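Local structure of SusD superfamily protein (Bacteroides fragilis NCTC 9343, 3NQP) at residues 194-205 with 261-270. The protein probably binds glycans at the bacterial outer membrane, as SusD-family proteins do for nutrient uptake. Sequence-based numbering, arbitrary orientation.
Sequences KKVYWSKAATEC and ANDEIIFAIR. With EDO (1,2-ethanediol), chain G.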
ATOM      1  N   LYS A 194     -14.282 -14.507  -3.165  1.00 23.03           N
ATOM      2  CA  LYS A 194     -14.858 -13.247  -2.709  1.00 18.73           C
ATOM      3  C   LYS A 194     -13.719 -12.283  -2.309  1.00 15.24           C
ATOM      4  O   LYS A 194     -12.761 -12.667  -1.644  1.00 15.57           O
ATOM      5  CB  LYS A 194     -15.785 -13.546  -1.521  1.00 20.91           C
ATOM      6  CG  LYS A 194     -16.528 -12.334  -0.995  1.00 23.53           C
ATOM      7  CD  LYS A 194     -17.280 -12.667   0.320  1.00 28.75           C
ATOM      8  CE  LYS A 194     -18.211 -11.483   0.697  1.00 35.80           C
ATOM      9  NZ  LYS A 194     -18.920 -11.732   1.998  1.00 41.65           N
ATOM     10  N   LYS A 195     -13.816 -11.053  -2.779  1.00 14.61           N
ATOM     11  CA  LYS A 195     -12.873  -9.995  -2.475  1.00 15.53           C
ATOM     12  C   LYS A 195     -11.436 -10.217  -2.944  1.00 16.21           C
ATOM     13  O   LYS A 195     -10.585  -9.444  -2.608  1.00 17.13           O
ATOM     14  CB  LYS A 195     -12.983  -9.627  -0.996  1.00 13.14           C
ATOM     15  CG  LYS A 195     -14.330  -8.880  -0.760  1.00 18.45           C
ATOM     16  CD  LYS A 195     -14.714  -8.739   0.678  1.00 18.53           C
ATOM     17  CE  LYS A 195     -15.980  -7.919   0.868  1.00 13.33           C
ATOM     18  NZ  LYS A 195     -16.106  -7.411   2.290  1.00 13.98           N
ATOM     19  N   VAL A 196     -11.189 -11.252  -3.747  1.00 16.26           N
ATOM     20  CA  VAL A 196      -9.866 -11.437  -4.350  1.00 16.69           C
ATOM     21  C   VAL A 196      -9.821 -11.355  -5.878  1.00 17.60           C
ATOM     22  O   VAL A 196      -8.784 -11.608  -6.492  1.00 16.35           O
ATOM     23  CB  VAL A 196      -9.215 -12.720  -3.825  1.00 19.90           C
ATOM     24  CG1 VAL A 196      -9.011 -12.559  -2.241  1.00 12.30           C
ATOM     25  CG2 VAL A 196     -10.042 -14.016  -4.254  1.00 14.80           C
ATOM     26  N   TYR A 197     -10.949 -10.973  -6.459  1.00 14.40           N
ATOM     27  CA  TYR A 197     -11.054 -10.514  -7.847  1.00 17.13           C
ATOM     28  C   TYR A 197     -11.470  -9.056  -7.809  1.00 15.56           C
ATOM     29  O   TYR A 197     -12.201  -8.638  -6.925  1.00 15.93           O
ATOM     30  CB  TYR A 197     -12.090 -11.341  -8.614  1.00 17.56           C
ATOM     31  CG  TYR A 197     -11.574 -12.716  -8.919  1.00 16.30           C
ATOM     32  CD1 TYR A 197     -11.663 -13.746  -7.987  1.00 24.87           C
ATOM     33  CD2 TYR A 197     -10.926 -12.978 -10.133  1.00 23.37           C
ATOM     34  CE1 TYR A 197     -11.148 -15.034  -8.271  1.00 27.33           C
ATOM     35  CE2 TYR A 197     -10.418 -14.220 -10.430  1.00 20.42           C
ATOM     36  CZ  TYR A 197     -10.521 -15.257  -9.488  1.00 31.88           C
ATOM     37  OH  TYR A 197     -10.026 -16.502  -9.776  1.00 31.62           O
ATOM     38  N   TRP A 198     -11.012  -8.283  -8.776  1.00 16.28           N
ATOM     39  CA  TRP A 198     -11.312  -6.862  -8.805  1.00 14.28           C
ATOM     40  C   TRP A 198     -12.807  -6.661  -8.980  1.00 14.78           C
ATOM     41  O   TRP A 198     -13.480  -7.503  -9.580  1.00 16.26           O
ATOM     42  CB  TRP A 198     -10.519  -6.200  -9.934  1.00 12.22           C
ATOM     43  CG  TRP A 198     -10.482  -4.685  -9.862  1.00 15.00           C
ATOM     44  CD1 TRP A 198     -11.350  -3.833 -10.447  1.00 16.29           C
ATOM     45  CD2 TRP A 198      -9.563  -3.883  -9.133  1.00 10.33           C
ATOM     46  NE1 TRP A 198     -11.010  -2.543 -10.170  1.00 12.09           N
ATOM     47  CE2 TRP A 198      -9.904  -2.543  -9.372  1.00 13.66           C
ATOM     48  CE3 TRP A 198      -8.448  -4.165  -8.329  1.00 11.62           C
ATOM     49  CZ2 TRP A 198      -9.176  -1.477  -8.858  1.00 14.26           C
ATOM     50  CZ3 TRP A 198      -7.746  -3.097  -7.803  1.00 13.03           C
ATOM     51  CH2 TRP A 198      -8.119  -1.782  -8.051  1.00 18.34           C
ATOM     52  N   SER A 199     -13.339  -5.589  -8.398  1.00 13.38           N
ATOM     53  CA  SER A 199     -14.785  -5.393  -8.276  1.00 12.31           C
ATOM     54  C   SER A 199     -15.096  -3.930  -8.494  1.00 15.82           C
ATOM     55  O   SER A 199     -14.188  -3.097  -8.529  1.00 15.36           O
ATOM     56  CB  SER A 199     -15.257  -5.794  -6.870  1.00 13.37           C
ATOM     57  OG  SER A 199     -14.641  -4.939  -5.859  1.00 16.50           O
ATOM     58  N   LYS A 200     -16.381  -3.618  -8.572  1.00 15.63           N
ATOM     59  CA  LYS A 200     -16.853  -2.226  -8.670  1.00 13.97           C
ATOM     60  C   LYS A 200     -16.407  -1.380  -7.477  1.00 13.61           C
ATOM     61  O   LYS A 200     -15.910  -0.244  -7.626  1.00 10.57           O
ATOM     62  CB  LYS A 200     -18.359  -2.199  -8.844  1.00 14.12           C
ATOM     63  CG  LYS A 200     -18.947  -0.824  -9.128  1.00 12.87           C
ATOM     64  CD  LYS A 200     -20.441  -0.895  -9.049  1.00 10.21           C
ATOM     65  CE  LYS A 200     -21.023   0.451  -8.957  1.00 15.10           C
ATOM     66  NZ  LYS A 200     -22.455   0.458  -9.088  1.00 12.27           N
ATOM     67  N   ALA A 201     -16.552  -1.919  -6.284  1.00 12.05           N
ATOM     68  CA  ALA A 201     -16.048  -1.232  -5.103  1.00 12.07           C
ATOM     69  C   ALA A 201     -14.558  -0.884  -5.209  1.00 12.62           C
ATOM     70  O   ALA A 201     -14.120   0.151  -4.782  1.00 14.21           O
ATOM     71  CB  ALA A 201     -16.296  -2.060  -3.898  1.00 10.45           C
ATOM     72  N   ALA A 202     -13.776  -1.801  -5.731  1.00 11.55           N
ATOM     73  CA  ALA A 202     -12.359  -1.604  -5.858  1.00 10.54           C
ATOM     74  C   ALA A 202     -12.066  -0.457  -6.812  1.00 10.69           C
ATOM     75  O   ALA A 202     -11.170   0.384  -6.531  1.00 10.93           O
ATOM     76  CB  ALA A 202     -11.673  -2.908  -6.326  1.00  9.41           C
ATOM     77  N   THR A 203     -12.806  -0.407  -7.928  1.00  9.55           N
ATOM     78  CA  THR A 203     -12.690   0.716  -8.848  1.00  9.27           C
ATOM     79  C   THR A 203     -13.068   2.038  -8.165  1.00 11.42           C
ATOM     80  O   THR A 203     -12.400   3.086  -8.370  1.00 11.15           O
ATOM     81  CB  THR A 203     -13.501   0.521 -10.128  1.00  9.76           C
ATOM     82  OG1 THR A 203     -12.873  -0.492 -10.917  1.00 14.69           O
ATOM     83  CG2 THR A 203     -13.574   1.867 -10.976  1.00  8.83           C
ATOM     84  N   GLU A 204     -14.114   2.016  -7.356  1.00 11.63           N
ATOM     85  CA  GLU A 204     -14.514   3.232  -6.628  1.00 11.39           C
ATOM     86  C   GLU A 204     -13.420   3.671  -5.612  1.00 10.33           C
ATOM     87  O   GLU A 204     -13.172   4.858  -5.464  1.00 11.29           O
ATOM     88  CB  GLU A 204     -15.856   3.057  -5.936  1.00 12.57           C
ATOM     89  CG  GLU A 204     -17.015   2.972  -6.906  1.00 13.28           C
ATOM     90  CD  GLU A 204     -18.281   3.561  -6.375  1.00 14.85           C
ATOM     91  OE1 GLU A 204     -18.474   4.775  -6.588  1.00 14.66           O
ATOM     92  OE2 GLU A 204     -19.044   2.837  -5.722  1.00 18.53           O
ATOM     93  N   CYS A 205     -12.786   2.713  -4.925  1.00  9.71           N
ATOM     94  CA  CYS A 205     -11.662   3.015  -4.052  1.00 11.40           C
ATOM     95  C   CYS A 205     -10.503   3.673  -4.818  1.00 11.10           C
ATOM     96  O   CYS A 205      -9.964   4.693  -4.417  1.00  8.74           O
ATOM     97  CB  CYS A 205     -11.116   1.757  -3.382  1.00 13.25           C
ATOM     98  SG  CYS A 205     -12.192   1.183  -2.032  1.00 11.38           S
ATOM     99  N   ALA A 261     -11.158 -12.398   3.431  1.00 10.93           N
ATOM    100  CA  ALA A 261     -12.310 -11.806   2.709  1.00 14.62           C
ATOM    101  C   ALA A 261     -13.441 -11.419   3.655  1.00 15.84           C
ATOM    102  O   ALA A 261     -14.617 -11.499   3.324  1.00 13.97           O
ATOM    103  CB  ALA A 261     -12.801 -12.773   1.623  1.00 16.93           C
ATOM    104  N   ASN A 262     -13.060 -10.953   4.833  1.00 16.22           N
ATOM    105  CA  ASN A 262     -14.028 -10.447   5.827  1.00 13.39           C
ATOM    106  C   ASN A 262     -14.639  -9.100   5.441  1.00 13.16           C
ATOM    107  O   ASN A 262     -14.270  -8.472   4.440  1.00 13.58           O
ATOM    108  CB  ASN A 262     -13.352 -10.365   7.172  1.00 14.39           C
ATOM    109  CG  ASN A 262     -12.167  -9.439   7.156  1.00 13.96           C
ATOM    110  OD1 ASN A 262     -12.349  -8.216   7.053  1.00 13.09           O
ATOM    111  ND2 ASN A 262     -10.926 -10.002   7.253  1.00 11.52           N
ATOM    112  N   ASP A 263     -15.596  -8.653   6.240  1.00 13.58           N
ATOM    113  CA  ASP A 263     -16.440  -7.501   5.890  1.00 15.23           C
ATOM    114  C   ASP A 263     -15.702  -6.139   5.861  1.00 13.92           C
ATOM    115  O   ASP A 263     -16.239  -5.171   5.374  1.00 12.86           O
ATOM    116  CB  ASP A 263     -17.656  -7.420   6.876  1.00 14.54           C
ATOM    117  CG  ASP A 263     -18.706  -8.498   6.605  1.00 19.00           C
ATOM    118  OD1 ASP A 263     -18.581  -9.235   5.610  1.00 21.22           O
ATOM    119  OD2 ASP A 263     -19.652  -8.588   7.387  1.00 19.77           O
ATOM    120  N   GLU A 264     -14.498  -6.059   6.407  1.00 14.81           N
ATOM    121  CA  GLU A 264     -13.715  -4.804   6.360  1.00 13.29           C
ATOM    122  C   GLU A 264     -12.966  -4.688   5.056  1.00 13.51           C
ATOM    123  O   GLU A 264     -12.552  -3.611   4.661  1.00 16.13           O
ATOM    124  CB  GLU A 264     -12.716  -4.803   7.516  1.00 13.79           C
ATOM    125  CG  GLU A 264     -11.946  -3.512   7.671  1.00 14.24           C
ATOM    126  CD  GLU A 264     -11.236  -3.406   9.022  1.00 11.02           C
ATOM    127  OE1 GLU A 264     -11.830  -3.791  10.080  1.00 14.54           O
ATOM    128  OE2 GLU A 264     -10.117  -2.858   9.051  1.00 14.19           O
ATOM    129  N   ILE A 265     -12.725  -5.812   4.394  1.00 14.21           N
ATOM    130  CA  ILE A 265     -11.893  -5.828   3.207  1.00 11.46           C
ATOM    131  C   ILE A 265     -12.729  -5.505   1.979  1.00 12.89           C
ATOM    132  O   ILE A 265     -13.855  -5.964   1.861  1.00 14.56           O
ATOM    133  CB  ILE A 265     -11.192  -7.204   3.041  1.00 10.37           C
ATOM    134  CG1 ILE A 265     -10.130  -7.420   4.165  1.00 10.78           C
ATOM    135  CG2 ILE A 265     -10.494  -7.340   1.659  1.00 11.42           C
ATOM    136  CD1 ILE A 265      -9.475  -8.802   4.099  1.00 12.82           C
ATOM    137  N   ILE A 266     -12.164  -4.694   1.083  1.00 11.66           N
ATOM    138  CA  ILE A 266     -12.752  -4.374  -0.207  1.00 12.01           C
ATOM    139  C   ILE A 266     -12.064  -5.216  -1.305  1.00 11.98           C
ATOM    140  O   ILE A 266     -12.717  -5.955  -2.032  1.00 12.90           O
ATOM    141  CB  ILE A 266     -12.590  -2.877  -0.571  1.00 14.99           C
ATOM    142  CG1 ILE A 266     -13.529  -1.988   0.250  1.00 21.68           C
ATOM    143  CG2 ILE A 266     -12.975  -2.660  -2.008  1.00 16.17           C
ATOM    144  CD1 ILE A 266     -12.961  -1.223   1.406  1.00 12.53           C
ATOM    145  N   PHE A 267     -10.746  -5.124  -1.388  1.00 11.00           N
ATOM    146  CA  PHE A 267      -9.979  -5.934  -2.335  1.00 12.99           C
ATOM    147  C   PHE A 267      -8.620  -6.348  -1.737  1.00 11.36           C
ATOM    148  O   PHE A 267      -7.889  -5.511  -1.183  1.00 11.16           O
ATOM    149  CB  PHE A 267      -9.809  -5.236  -3.702  1.00 12.10           C
ATOM    150  CG  PHE A 267      -8.932  -6.013  -4.614  1.00 14.39           C
ATOM    151  CD1 PHE A 267      -9.425  -7.108  -5.284  1.00 16.16           C
ATOM    152  CD2 PHE A 267      -7.591  -5.665  -4.786  1.00 11.98           C
ATOM    153  CE1 PHE A 267      -8.610  -7.872  -6.111  1.00 13.91           C
ATOM    154  CE2 PHE A 267      -6.760  -6.457  -5.581  1.00 13.87           C
ATOM    155  CZ  PHE A 267      -7.285  -7.555  -6.244  1.00 13.08           C
ATOM    156  N   ALA A 268      -8.314  -7.655  -1.818  1.00 11.88           N
ATOM    157  CA  ALA A 268      -7.053  -8.210  -1.343  1.00 12.50           C
ATOM    158  C   ALA A 268      -6.478  -9.172  -2.398  1.00 12.87           C
ATOM    159  O   ALA A 268      -7.245  -9.767  -3.160  1.00 15.11           O
ATOM    160  CB  ALA A 268      -7.287  -8.999  -0.019  1.00  8.15           C
ATOM    161  N   ILE A 269      -5.140  -9.295  -2.402  1.00 11.67           N
ATOM    162  CA  ILE A 269      -4.402 -10.272  -3.168  1.00 10.70           C
ATOM    163  C   ILE A 269      -4.373 -11.599  -2.380  1.00 12.71           C
ATOM    164  O   ILE A 269      -3.917 -11.638  -1.252  1.00  9.00           O
ATOM    165  CB  ILE A 269      -2.952  -9.808  -3.397  1.00 11.54           C
ATOM    166  CG1 ILE A 269      -2.908  -8.527  -4.265  1.00 12.99           C
ATOM    167  CG2 ILE A 269      -2.084 -10.932  -3.978  1.00  9.31           C
ATOM    168  CD1 ILE A 269      -3.486  -8.670  -5.674  1.00 11.98           C
ATOM    169  N   ARG A 270      -4.844 -12.662  -3.000  1.00 13.22           N
ATOM    170  CA  ARG A 270      -4.893 -14.017  -2.406  1.00 13.66           C
ATOM    171  C   ARG A 270      -3.567 -14.758  -2.507  1.00 12.18           C
ATOM    172  O   ARG A 270      -3.053 -15.006  -3.606  1.00 12.58           O
ATOM    173  CB  ARG A 270      -6.017 -14.829  -3.092  1.00 14.05           C
ATOM    174  CG  ARG A 270      -6.220 -16.303  -2.604  1.00 17.26           C
ATOM    175  CD  ARG A 270      -6.408 -16.406  -1.066  1.00 21.16           C
ATOM    176  NE  ARG A 270      -7.429 -15.521  -0.493  1.00 20.81           N
ATOM    177  CZ  ARG A 270      -8.731 -15.752  -0.500  1.00 27.76           C
ATOM    178  NH1 ARG A 270      -9.237 -16.847  -1.080  1.00 34.21           N
ATOM    179  NH2 ARG A 270      -9.543 -14.857   0.028  1.00 22.38           N
TER
HETATM  180  C1  EDO G1007      -6.874 -16.376  -6.684  1.00 41.99           C
HETATM  181  O1  EDO G1007      -5.549 -16.910  -6.883  1.00 45.18           O
HETATM  182  C2  EDO G1007      -7.067 -15.144  -7.559  1.00 38.78           C
HETATM  183  O2  EDO G1007      -7.003 -15.563  -8.930  1.00 46.66           O
HETATM  184  O   HOH W   1     -16.911 -10.041   3.296  1.00 18.75           O
HETATM  185  O   HOH W   2     -12.114 -15.225  -0.632  1.00 25.36           O
HETATM  186  O   HOH W   3      -6.520 -11.559  -5.422  1.00 18.55           O
HETATM  187  O   HOH W   4     -12.837  -6.359  -4.668  1.00 15.41           O
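With CG anti to its carbonyl carbon (chi1 -71°) and the chain extended beyond it, Lys195 runs alongside the 261-270 backbone until its ammonium meets two peptide carbonyls, while Phe267, whose CG lies anti to the backbone N (chi1 175°), swings its ring against Trp198. Lys195 illustrates how a buried lysine can be satisfied largely by main chain, with a water as third partner. Its NZ donates to Ile265 O at 2.7 Å, close to the line of that carbonyl, and to Asn262 O at 3.0 Å from above its plane; Ile265 N, closing the type I turn from Asn262 to Ile265, reaches the same oxygen from the opposite face. The water accepts from both Lys195 NZ and Lys194 NZ and donates to Ala261 O and Asp263 OD1, so the carboxylate is linked to the two ammonium groups through water and probably helps balance their charge. The backbone of Lys195 is held as well: its O accepts from Ala268 N at 3.0 Å. Farther along, Val196 CG1 lies 3.3 Å from Arg270 NH2, over one face of the guanidinium, whose NE forms a salt bridge with Asp376. The indole presents its edge to the face of Phe267 in an edge-to-face (T-shaped) stack with the planes at 60°, CE3 being 3.9 Å from Phe267 CD2; Trp198 NE1 donates to Thr203 OG1 in the ring plane, which helps hold the indole's rotation, with Ala202 CB over one of its faces. Ser199 N-caps the following helix, and Ile266 CG2 packs on Ala201 CB and Cys205 SG. The contact thus seats the start of helix 200-216 against strand 265-269, which pairs antiparallel with strand 377-381, the pairing broken by a classic bulge where Ile266 and Phe267 both face Tyr380, while Leu35 of helix 21-37 also touches Phe267.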